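Local coordinates for NAD(P)H-flavin oxidoreductase (PDB 2FRE) that probably catalyses the FMN-dependent transfer of reducing equivalents from NAD(P)H to a flavin or related acceptor, as a nitroreductase-family enzyme, at the interface of chains A and B. Sequence-based numbering; all coordinates share one arbitrary frame. Chains: chain A/B, NAD(P)H-flavin oxidoreductase.

Contact 1: the interface of chains A and B. Residues chain A 55-57, 153; chain B 188-189, 191, 195, 198.
In the exchanged C-terminal arm typical of the nitroreductase family, the tail of chain B lies along strand 55-61 of chain A, and B:Val189 and B:Phe191 bond to the two sides of A:Phe57. The amide N of A:Phe57 donates to the carbonyl O of B:Val189 (2.8 Å), and the N of B:Phe191 donates to A:Phe57 O over 2.7 Å.

A:Arg56 carries most of the side-chain contact on its strand. Its chain bends at chi2 (-71°), which brings the guanidinium back towards its own backbone, where NH1 donates to A:Trp55 O at 2.9 Å. That oxygen sits in the guanidinium plane, but the nitrogen approaches from above the carbonyl plane. This bond should limit rotation of the group. CE1 of A:Phe153 lies 3.6 Å above one face of the A:Arg56 guanidinium. The aliphatic part faces B: CD meets B:Val189 CA at 3.9 Å, and CG packs against B:Phe195 CE1 at 3.8 Å. A:Phe153 presents a face to the B:Phe195 ring, edge-to-face with the planes at 63°. B:Phe195 points its CZ edge at that face, while CE2 of B:Phe191 lies over the centre of one of its own faces. B:Lys198 CD rests on A:Phe153 CZ at 3.4 Å. NZ of B:Lys198 lies 3.1 Å from A:Arg56 NE; both are normally donors, so this pair is not read as a bond and the position of the amine is doubtful.

Contact 2: the interface of chains A and B. Residues chain A 190-194; chain B 58-59, 66.
A:Glu192 packs its backbone and CB onto the aromatic ring of B:Tyr59, the tight half of this parallel strand-to-strand contact. CA of A:Glu192 stands over the ring centre, 3.8 Å from the centroid, which is CH-pi geometry. Its CB reaches CZ of B:Tyr59 at 3.6 Å, while the extended side chain runs on past CE1, the carboxylate plane turned 35° from the ring. The ring is placed there by a chi1 of 67°, with CG lodged between the backbone N and the carbonyl carbon of B:Tyr59.

Main-chain bonds bracket the same residue: B:Tyr59 N donates to A:Phe191 O at 3.0 Å, and A:Gly193 N donates to B:Tyr59 O at 2.8 Å. Beside these bonds, CG1 of B:Val58 touches A:Arg194 CA at 3.6 Å.

The margins are looser and bridged by water. One water, in the plane of the B:Tyr59 ring, links the phenol OH (2.8 Å) to the carbonyl of A:Ala190. Another joins A:Gly193 O to the carboxylate OD1 of B:Asp66, whose OD2 approaches A:Gly193 CA at 3.3 Å. Strand 190-192 of chain A thus pairs in parallel with strand 55-61 of chain B, extending the partner's sheet at its edge.

Contact 3: the interface of chains A and B. Residues chain A 116, 119-120, 123; chain B 17, 116, 119-120, 123.
This is a two-fold helix-on-helix interface, in which helix 110-127 of each subunit meets its twin, A:Phe119 against B:Phe119, to join the subunits of the probable nitroreductase-family dimer. The two phenylalanine side chains cross at about a right angle, meeting through their CD2 atoms at 3.6 Å. In both chains CG lies opposite the backbone N (chi1 -170° in A:Phe119), which directs the ring alongside the other helix, over its Ser120. There the hydroxyl of the opposing serine caps it: B:Ser120 OG is 3.1 Å above the plane of the A:Phe119 ring, over its centre, and A:Ser120 OG does the same to B:Phe119.

Each serine OG also donates to the carbonyl of Ala116 one turn back in its own helix, 2.9 Å from A:Ser120 OG to A:Ala116 O. With its hydrogen used there, the hydroxyl probably shows the ring its oxygen rather than an O-H. Beside this, CA of A:Ala116 packs on CB of B:Phe119 at 3.9 Å.

Symmetry lapses at A:Met123 and B:Met123, both selenomethionines: chi1 is -164° in A and 74° in B. Methyl CE of B:Met123 overlaps mid-chain CG of A:Met123 too closely, so both placements are doubtful. B:Phe17 turns its edge to A:Met123 CB, 4.0 Å from CZ.

Contact 1: the interface of chains A and B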
loop_
_atom_site.group_PDB
_atom_site.type_symbol
_atom_site.label_atom_id
_atom_site.label_comp_id
_atom_site.label_asym_id
_atom_site.label_seq_id
_atom_site.Cartn_x
_atom_site.Cartn_y
_atom_site.Cartn_z
ATOM N N TRP A 55 -2.808 -10.421 3.967
ATOM C CA TRP A 55 -1.347 -10.448 4.096
ATOM C C TRP A 55 -0.819 -11.468 5.107
ATOM O O TRP A 55 -1.430 -11.723 6.150
ATOM C CB TRP A 55 -0.816 -9.068 4.502
ATOM C CG TRP A 55 -1.661 -8.411 5.573
ATOM C CD1 TRP A 55 -1.699 -8.708 6.900
ATOM C CD2 TRP A 55 -2.622 -7.375 5.364
ATOM N NE1 TRP A 55 -2.631 -7.925 7.531
ATOM C CE2 TRP A 55 -3.206 -7.089 6.608
ATOM C CE3 TRP A 55 -3.057 -6.677 4.234
ATOM C CZ2 TRP A 55 -4.166 -6.098 6.766
ATOM C CZ3 TRP A 55 -4.004 -5.714 4.386
ATOM C CH2 TRP A 55 -4.567 -5.436 5.645
ATOM N N ARG A 56 0.343 -12.029 4.784
ATOM C CA ARG A 56 1.148 -12.789 5.714
ATOM C C ARG A 56 2.604 -12.347 5.552
ATOM O O ARG A 56 3.010 -11.882 4.475
ATOM C CB ARG A 56 1.043 -14.289 5.442
ATOM C CG ARG A 56 -0.365 -14.836 5.424
ATOM C CD ARG A 56 -1.004 -14.868 6.802
ATOM N NE ARG A 56 -2.275 -15.584 6.759
ATOM C CZ ARG A 56 -3.458 -15.025 6.453
ATOM N NH1 ARG A 56 -3.572 -13.733 6.169
ATOM N NH2 ARG A 56 -4.548 -15.773 6.432
ATOM N N PHE A 57 3.379 -12.503 6.625
ATOM C CA PHE A 57 4.816 -12.148 6.640
ATOM C C PHE A 57 5.652 -13.304 7.198
ATOM O O PHE A 57 5.409 -13.782 8.317
ATOM C CB PHE A 57 5.045 -10.913 7.495
ATOM C CG PHE A 57 4.073 -9.818 7.211
ATOM C CD1 PHE A 57 4.220 -9.024 6.095
ATOM C CD2 PHE A 57 2.985 -9.599 8.052
ATOM C CE1 PHE A 57 3.309 -8.029 5.813
ATOM C CE2 PHE A 57 2.049 -8.606 7.752
ATOM C CZ PHE A 57 2.226 -7.822 6.636
ATOM N N PHE A 153 -1.691 -19.269 -1.447
ATOM C CA PHE A 153 -0.970 -18.091 -0.968
ATOM C C PHE A 153 0.068 -17.675 -1.990
ATOM O O PHE A 153 0.825 -18.511 -2.479
ATOM C CB PHE A 153 -0.310 -18.382 0.378
ATOM C CG PHE A 153 -1.289 -18.437 1.520
ATOM C CD1 PHE A 153 -1.514 -17.308 2.298
ATOM C CD2 PHE A 153 -1.989 -19.595 1.797
ATOM C CE1 PHE A 153 -2.412 -17.323 3.331
ATOM C CE2 PHE A 153 -2.903 -19.626 2.837
ATOM C CZ PHE A 153 -3.110 -18.479 3.610
ATOM N N ASP B 188 -0.876 -14.340 14.210
ATOM C CA ASP B 188 -1.700 -15.042 13.234
ATOM C C ASP B 188 -1.323 -14.720 11.790
ATOM O O ASP B 188 -1.712 -15.445 10.886
ATOM C CB ASP B 188 -3.178 -14.713 13.434
ATOM C CG ASP B 188 -3.765 -15.369 14.657
ATOM O OD1 ASP B 188 -3.038 -16.046 15.405
ATOM O OD2 ASP B 188 -4.983 -15.220 14.854
ATOM N N VAL B 189 -0.577 -13.635 11.567
ATOM C CA VAL B 189 -0.146 -13.268 10.217
ATOM C C VAL B 189 1.368 -13.079 10.030
ATOM O O VAL B 189 1.827 -13.016 8.886
ATOM C CB VAL B 189 -0.865 -11.978 9.696
ATOM C CG1 VAL B 189 -2.362 -12.178 9.692
ATOM C CG2 VAL B 189 -0.480 -10.745 10.504
ATOM N N PHE B 191 5.057 -14.698 10.793
ATOM C CA PHE B 191 5.693 -15.957 11.143
ATOM C C PHE B 191 7.209 -15.870 11.008
ATOM O O PHE B 191 7.718 -15.476 9.962
ATOM C CB PHE B 191 5.187 -17.063 10.231
ATOM C CG PHE B 191 3.697 -17.053 10.029
ATOM C CD1 PHE B 191 2.834 -17.026 11.119
ATOM C CD2 PHE B 191 3.167 -17.080 8.764
ATOM C CE1 PHE B 191 1.473 -17.032 10.940
ATOM C CE2 PHE B 191 1.794 -17.089 8.580
ATOM C CZ PHE B 191 0.953 -17.058 9.678
ATOM N N PHE B 195 6.555 -20.332 7.149
ATOM C CA PHE B 195 5.108 -20.121 7.216
ATOM C C PHE B 195 4.521 -21.188 8.137
ATOM O O PHE B 195 4.602 -22.383 7.836
ATOM C CB PHE B 195 4.495 -20.206 5.809
ATOM C CG PHE B 195 3.070 -19.704 5.721
ATOM C CD1 PHE B 195 2.769 -18.568 4.996
ATOM C CD2 PHE B 195 2.031 -20.385 6.340
ATOM C CE1 PHE B 195 1.454 -18.109 4.903
ATOM C CE2 PHE B 195 0.716 -19.930 6.252
ATOM C CZ PHE B 195 0.434 -18.788 5.528
ATOM N N LYS B 198 -2.387 -20.788 9.996
ATOM C CA LYS B 198 -3.621 -21.417 9.479
ATOM C C LYS B 198 -4.258 -22.267 10.561
ATOM O O LYS B 198 -4.907 -21.718 11.460
ATOM C CB LYS B 198 -3.422 -22.199 8.170
ATOM C CG LYS B 198 -2.646 -21.447 7.065
ATOM C CD LYS B 198 -3.442 -20.380 6.377
ATOM C CE LYS B 198 -3.543 -19.027 7.131
ATOM N NZ LYS B 198 -2.365 -18.467 7.801
#

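Contact 2: the interface of chains A and B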
loop_
_atom_site.group_PDB
_atom_site.type_symbol
_atom_site.label_atom_id
_atom_site.label_comp_id
_atom_site.label_asym_id
_atom_site.label_seq_id
_atom_site.Cartn_x
_atom_site.Cartn_y
_atom_site.Cartn_z
ATOM N N ALA A 190 -2.719 11.797 -12.167
ATOM C CA ALA A 190 -3.961 12.187 -11.500
ATOM C C ALA A 190 -4.780 13.027 -12.469
ATOM O O ALA A 190 -4.328 14.101 -12.910
ATOM C CB ALA A 190 -3.661 12.996 -10.246
ATOM N N PHE A 191 -5.963 12.524 -12.803
ATOM C CA PHE A 191 -6.825 13.097 -13.822
ATOM C C PHE A 191 -8.202 13.441 -13.236
ATOM O O PHE A 191 -8.846 12.608 -12.593
ATOM C CB PHE A 191 -7.017 12.103 -14.979
ATOM C CG PHE A 191 -5.744 11.432 -15.442
ATOM C CD1 PHE A 191 -4.605 12.182 -15.722
ATOM C CD2 PHE A 191 -5.678 10.053 -15.580
ATOM C CE1 PHE A 191 -3.441 11.575 -16.149
ATOM C CE2 PHE A 191 -4.509 9.437 -15.978
ATOM C CZ PHE A 191 -3.380 10.208 -16.269
ATOM N N GLU A 192 -8.670 14.655 -13.499
ATOM C CA GLU A 192 -10.007 15.047 -13.058
ATOM C C GLU A 192 -11.067 14.631 -14.065
ATOM O O GLU A 192 -10.921 14.886 -15.269
ATOM C CB GLU A 192 -10.092 16.548 -12.869
ATOM C CG GLU A 192 -11.389 16.966 -12.219
ATOM C CD GLU A 192 -11.335 18.340 -11.596
ATOM O OE1 GLU A 192 -10.605 19.222 -12.096
ATOM O OE2 GLU A 192 -12.043 18.540 -10.588
ATOM N N GLY A 193 -12.120 13.978 -13.575
ATOM C CA GLY A 193 -13.336 13.748 -14.376
ATOM C C GLY A 193 -13.335 12.486 -15.206
ATOM O O GLY A 193 -14.335 11.747 -15.240
ATOM N N ARG A 194 -12.235 12.253 -15.908
ATOM C CA ARG A 194 -12.070 11.079 -16.763
ATOM C C ARG A 194 -10.580 10.812 -16.982
ATOM O O ARG A 194 -9.743 11.631 -16.633
ATOM C CB ARG A 194 -12.762 11.282 -18.114
ATOM C CG ARG A 194 -12.376 12.558 -18.840
ATOM C CD ARG A 194 -13.145 12.695 -20.175
ATOM N NE ARG A 194 -12.623 11.757 -21.167
ATOM C CZ ARG A 194 -11.574 11.994 -21.950
ATOM N NH1 ARG A 194 -10.915 13.133 -21.869
ATOM N NH2 ARG A 194 -11.172 11.073 -22.816
ATOM N N VAL B 58 -8.408 8.783 -11.033
ATOM C CA VAL B 58 -9.415 9.604 -11.720
ATOM C C VAL B 58 -10.405 10.061 -10.659
ATOM O O VAL B 58 -10.999 9.233 -9.963
ATOM C CB VAL B 58 -10.132 8.853 -12.853
ATOM C CG1 VAL B 58 -11.175 9.759 -13.498
ATOM C CG2 VAL B 58 -9.119 8.357 -13.892
ATOM N N TYR B 59 -10.559 11.374 -10.530
ATOM C CA TYR B 59 -11.215 11.963 -9.368
ATOM C C TYR B 59 -12.280 12.989 -9.736
ATOM O O TYR B 59 -12.258 13.576 -10.824
ATOM C CB TYR B 59 -10.167 12.578 -8.407
ATOM C CG TYR B 59 -9.433 13.790 -8.951
ATOM C CD1 TYR B 59 -9.978 15.075 -8.868
ATOM C CD2 TYR B 59 -8.189 13.644 -9.565
ATOM C CE1 TYR B 59 -9.286 16.179 -9.370
ATOM C CE2 TYR B 59 -7.496 14.736 -10.054
ATOM C CZ TYR B 59 -8.049 15.993 -9.961
ATOM O OH TYR B 59 -7.343 17.068 -10.452
ATOM N N ASP B 66 -19.292 15.972 -12.974
ATOM C CA ASP B 66 -19.175 14.518 -13.021
ATOM C C ASP B 66 -19.677 13.778 -11.781
ATOM O O ASP B 66 -19.721 12.545 -11.786
ATOM C CB ASP B 66 -17.711 14.137 -13.269
ATOM C CG ASP B 66 -17.230 14.563 -14.645
ATOM O OD1 ASP B 66 -17.856 14.144 -15.654
ATOM O OD2 ASP B 66 -16.236 15.319 -14.717
HETATM O O HOH W 1 -4.885 16.524 -11.636
HETATM O O HOH W 2 -16.599 12.063 -17.048
#

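Contact 3: the interface of chains A and B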
loop_
_atom_site.group_PDB
_atom_site.type_symbol
_atom_site.label_atom_id
_atom_site.label_comp_id
_atom_site.label_asym_id
_atom_site.label_seq_id
_atom_site.Cartn_x
_atom_site.Cartn_y
_atom_site.Cartn_z
ATOM N N ALA A 116 -0.860 -2.157 0.499
ATOM C CA ALA A 116 -1.175 -1.258 1.604
ATOM C C ALA A 116 -0.452 -1.647 2.904
ATOM O O ALA A 116 0.093 -0.803 3.602
ATOM C CB ALA A 116 -2.690 -1.176 1.825
ATOM N N PHE A 119 3.283 -0.793 2.406
ATOM C CA PHE A 119 3.607 0.627 2.626
ATOM C C PHE A 119 3.619 0.932 4.112
ATOM O O PHE A 119 4.480 1.662 4.605
ATOM C CB PHE A 119 2.689 1.613 1.909
ATOM C CG PHE A 119 3.204 2.987 1.979
ATOM C CD1 PHE A 119 4.154 3.423 1.078
ATOM C CD2 PHE A 119 2.862 3.812 3.040
ATOM C CE1 PHE A 119 4.718 4.695 1.187
ATOM C CE2 PHE A 119 3.405 5.071 3.159
ATOM C CZ PHE A 119 4.337 5.523 2.248
ATOM N N SER A 120 2.638 0.390 4.819
ATOM C CA SER A 120 2.538 0.579 6.254
ATOM C C SER A 120 3.806 0.075 6.948
ATOM O O SER A 120 4.356 0.747 7.825
ATOM C CB SER A 120 1.305 -0.162 6.774
ATOM O OG SER A 120 0.100 0.411 6.284
HETATM N N MSE A 123 6.662 2.457 6.204
HETATM C CA MSE A 123 6.441 3.678 6.952
HETATM C C MSE A 123 6.812 3.515 8.417
HETATM O O MSE A 123 7.503 4.339 8.978
HETATM C CB MSE A 123 4.993 4.122 6.801
HETATM C CG MSE A 123 4.718 5.534 7.207
HETATM SE SE MSE A 123 5.849 6.831 6.266
HETATM C CE MSE A 123 6.794 7.075 7.385
ATOM N N PHE B 17 -1.217 4.730 12.771
ATOM C CA PHE B 17 -1.726 3.470 12.190
ATOM C C PHE B 17 -3.053 3.006 12.797
ATOM O O PHE B 17 -3.810 2.291 12.162
ATOM C CB PHE B 17 -0.676 2.362 12.293
ATOM C CG PHE B 17 0.556 2.663 11.523
ATOM C CD1 PHE B 17 0.555 2.549 10.141
ATOM C CD2 PHE B 17 1.698 3.095 12.164
ATOM C CE1 PHE B 17 1.695 2.848 9.395
ATOM C CE2 PHE B 17 2.853 3.400 11.439
ATOM C CZ PHE B 17 2.840 3.279 10.043
ATOM N N ALA B 116 0.101 0.278 -2.365
ATOM C CA ALA B 116 1.002 1.143 -1.592
ATOM C C ALA B 116 0.643 2.634 -1.785
ATOM O O ALA B 116 0.665 3.429 -0.841
ATOM C CB ALA B 116 2.425 0.902 -1.976
ATOM N N PHE B 119 -2.539 3.284 0.284
ATOM C CA PHE B 119 -2.316 3.554 1.711
ATOM C C PHE B 119 -1.758 4.950 1.926
ATOM O O PHE B 119 -2.170 5.650 2.850
ATOM C CB PHE B 119 -1.429 2.523 2.414
ATOM C CG PHE B 119 -1.392 2.706 3.893
ATOM C CD1 PHE B 119 -2.346 2.118 4.713
ATOM C CD2 PHE B 119 -0.437 3.527 4.471
ATOM C CE1 PHE B 119 -2.321 2.319 6.079
ATOM C CE2 PHE B 119 -0.414 3.727 5.829
ATOM C CZ PHE B 119 -1.353 3.143 6.633
ATOM N N SER B 120 -0.795 5.341 1.083
ATOM C CA SER B 120 -0.203 6.656 1.127
ATOM C C SER B 120 -1.288 7.743 0.997
ATOM O O SER B 120 -1.303 8.696 1.773
ATOM C CB SER B 120 0.846 6.808 0.030
ATOM O OG SER B 120 1.882 5.841 0.155
HETATM N N MSE B 123 -3.266 7.811 4.217
HETATM C CA MSE B 123 -2.530 8.432 5.287
HETATM C C MSE B 123 -2.364 9.940 5.214
HETATM O O MSE B 123 -2.508 10.633 6.201
HETATM C CB MSE B 123 -1.339 7.627 5.839
HETATM C CG MSE B 123 -0.068 7.504 5.062
HETATM SE SE MSE B 123 1.605 7.865 6.154
HETATM C CE MSE B 123 2.378 6.133 6.971
#

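Contacts 1 and 2 use the same two elements, strand 55-61 and strand 190-192, with the chains exchanged, and their C-alpha centres lie about 37 Å apart. Contact 1 follows the arm farther, to B:Phe195 and B:Lys198, whereas contact 2 covers the neighbouring register and the approach to B:Asp66. Contact 3 falls between them, about 19 Å from contact 1 and 23 Å from contact 2, where copies of helix 110-127 meet. The subunits are therefore joined centrally by helices and at both ends by reciprocal arms, consistent with the intertwined dimer of this family.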